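Local atomic coordinates of mannose-specific lectin 3 chain 1 (Crocus vernus, PDB entry 3MEZ), a protein that probably binds mannose as one chain of a heterotetrameric bulb-type lectin with weak agglutinating activity towards trypsin-treated rabbit erythrocytes. Residues V80-R84 with G85-A89. Numbering follows the deposited sequence.
Sequences VNTVR and GNYAA. Unlike the reference sequence in segment 80-84: Arg-84 (reference Gln).
From Thr-82 to Tyr-87 the backbone runs on without a break, residues 80-84 and 85-89 forming one continuous run: Thr-82, Val-83 and Arg-84 have extended, polyproline-like torsions, the nearly fully stretched Gly-85 follows, and only at Ala-88 does strand 88-91 begin. Local closure is the work of a side chain: the Tyr-87 hydroxyl donates to the backbone carbonyl of Val-83, four residues earlier, OH to O 2.5 Å. The hydroxyl arrives in the carbonyl plane, on a lone pair, with a C=O...OH angle of 140°, while Val-83 O in turn lies at the ring edge, in the plane of the tyrosine. With CG opposite the carbonyl carbon (chi1 -71°), the ring is directed at the preceding loop. Its hydroxyl also packs against Thr-82, whose CB lies 3.2 Å from Tyr-87 OH. The threonine spends its own polar atom elsewhere, OG1 bonding to the carbonyl of Arg-59. The Arg-84 side chain, whose first bond points away from 85-89, lies against Asn-58 and Arg-59, and the backbone of Gly-85 bonds to Asn-58. Val-108 of the neighbouring chain 2 subunit packs on both Thr-82 and Tyr-87, so the buried ring lies at the border between subunits, while Tyr-87 N bonds to Thr-7 OG1. A tyrosine hydroxyl bonded to the main-chain carbonyl four residues earlier thus holds the end of a surface loop to the start of strand 88-91, where the chain enters the antiparallel sheet of strands 4-6, 88-91 and 97-106 in the beta-prism II fold of the bulb-type (monocot mannose-binding) lectins, built from three antiparallel sheets.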
loop_
_atom_site.group_PDB
_atom_site.type_symbol
_atom_site.label_atom_id
_atom_site.label_comp_id
_atom_site.label_asym_id
_atom_site.label_seq_id
_atom_site.Cartn_x
_atom_site.Cartn_y
_atom_site.Cartn_z
ATOM N N VAL A 80 -18.602 -6.322 -28.501
ATOM C CA VAL A 80 -18.146 -6.898 -27.279
ATOM C C VAL A 80 -18.616 -8.381 -27.119
ATOM O O VAL A 80 -19.668 -8.716 -27.537
ATOM C CB VAL A 80 -18.548 -5.873 -26.180
ATOM C CG1 VAL A 80 -19.474 -6.390 -25.158
ATOM C CG2 VAL A 80 -17.390 -5.070 -25.696
ATOM N N ASN A 81 -17.782 -9.243 -26.562
ATOM C CA ASN A 81 -18.115 -10.657 -26.362
ATOM C C ASN A 81 -18.400 -11.062 -24.896
ATOM O O ASN A 81 -18.393 -12.191 -24.541
ATOM C CB ASN A 81 -17.102 -11.567 -27.029
ATOM C CG ASN A 81 -15.803 -11.544 -26.369
ATOM O OD1 ASN A 81 -15.650 -10.926 -25.396
ATOM N ND2 ASN A 81 -14.857 -12.239 -26.900
ATOM N N THR A 82 -18.648 -10.057 -24.089
ATOM C CA THR A 82 -18.920 -10.150 -22.689
ATOM C C THR A 82 -20.266 -10.756 -22.413
ATOM O O THR A 82 -21.131 -10.713 -23.239
ATOM C CB THR A 82 -18.938 -8.734 -22.095
ATOM O OG1 THR A 82 -19.804 -7.906 -22.850
ATOM C CG2 THR A 82 -17.523 -8.142 -22.043
ATOM N N VAL A 83 -20.419 -11.307 -21.230
ATOM C CA VAL A 83 -21.691 -11.748 -20.704
ATOM C C VAL A 83 -22.615 -10.629 -20.298
ATOM O O VAL A 83 -22.182 -9.586 -19.938
ATOM C CB VAL A 83 -21.538 -12.550 -19.427
ATOM C CG1 VAL A 83 -22.700 -13.397 -19.248
ATOM C CG2 VAL A 83 -20.347 -13.372 -19.469
ATOM N N ARG A 84 -23.903 -10.892 -20.306
ATOM C CA ARG A 84 -24.847 -9.948 -19.780
ATOM C C ARG A 84 -24.741 -9.906 -18.284
ATOM O O ARG A 84 -24.735 -10.911 -17.663
ATOM C CB ARG A 84 -26.251 -10.383 -20.106
ATOM C CG ARG A 84 -26.755 -9.973 -21.423
ATOM C CD ARG A 84 -28.216 -10.112 -21.440
ATOM N NE ARG A 84 -28.796 -9.657 -22.678
ATOM C CZ ARG A 84 -29.954 -10.085 -23.152
ATOM N NH1 ARG A 84 -30.631 -10.981 -22.488
ATOM N NH2 ARG A 84 -30.420 -9.619 -24.303
ATOM N N GLY A 85 -24.739 -8.729 -17.718
ATOM C CA GLY A 85 -24.621 -8.601 -16.298
ATOM C C GLY A 85 -24.395 -7.172 -15.855
ATOM O O GLY A 85 -24.591 -6.278 -16.614
ATOM N N ASN A 86 -24.012 -7.008 -14.608
ATOM C CA ASN A 86 -23.716 -5.702 -14.063
ATOM C C ASN A 86 -22.230 -5.420 -14.158
ATOM O O ASN A 86 -21.430 -6.216 -13.758
ATOM C CB ASN A 86 -24.155 -5.597 -12.629
ATOM C CG ASN A 86 -25.639 -5.495 -12.456
ATOM O OD1 ASN A 86 -26.372 -5.200 -13.348
ATOM N ND2 ASN A 86 -26.060 -5.733 -11.275
ATOM N N TYR A 87 -21.914 -4.250 -14.661
ATOM C CA TYR A 87 -20.556 -3.801 -14.911
ATOM C C TYR A 87 -20.247 -2.486 -14.148
ATOM O O TYR A 87 -21.134 -1.832 -13.709
ATOM C CB TYR A 87 -20.326 -3.665 -16.399
ATOM C CG TYR A 87 -20.242 -4.983 -17.137
ATOM C CD1 TYR A 87 -21.366 -5.688 -17.456
ATOM C CD2 TYR A 87 -19.050 -5.520 -17.480
ATOM C CE1 TYR A 87 -21.301 -6.865 -18.103
ATOM C CE2 TYR A 87 -18.976 -6.699 -18.121
ATOM C CZ TYR A 87 -20.107 -7.391 -18.429
ATOM O OH TYR A 87 -20.009 -8.582 -19.070
ATOM N N ALA A 88 -18.982 -2.163 -13.982
ATOM C CA ALA A 88 -18.571 -0.919 -13.360
ATOM C C ALA A 88 -17.458 -0.221 -14.125
ATOM O O ALA A 88 -16.525 -0.854 -14.493
ATOM C CB ALA A 88 -18.153 -1.161 -11.988
ATOM N N ALA A 89 -17.580 1.075 -14.344
ATOM C CA ALA A 89 -16.525 1.901 -14.880
ATOM C C ALA A 89 -15.902 2.702 -13.749
ATOM O O ALA A 89 -16.567 3.358 -13.033
ATOM C CB ALA A 89 -17.011 2.801 -15.946
#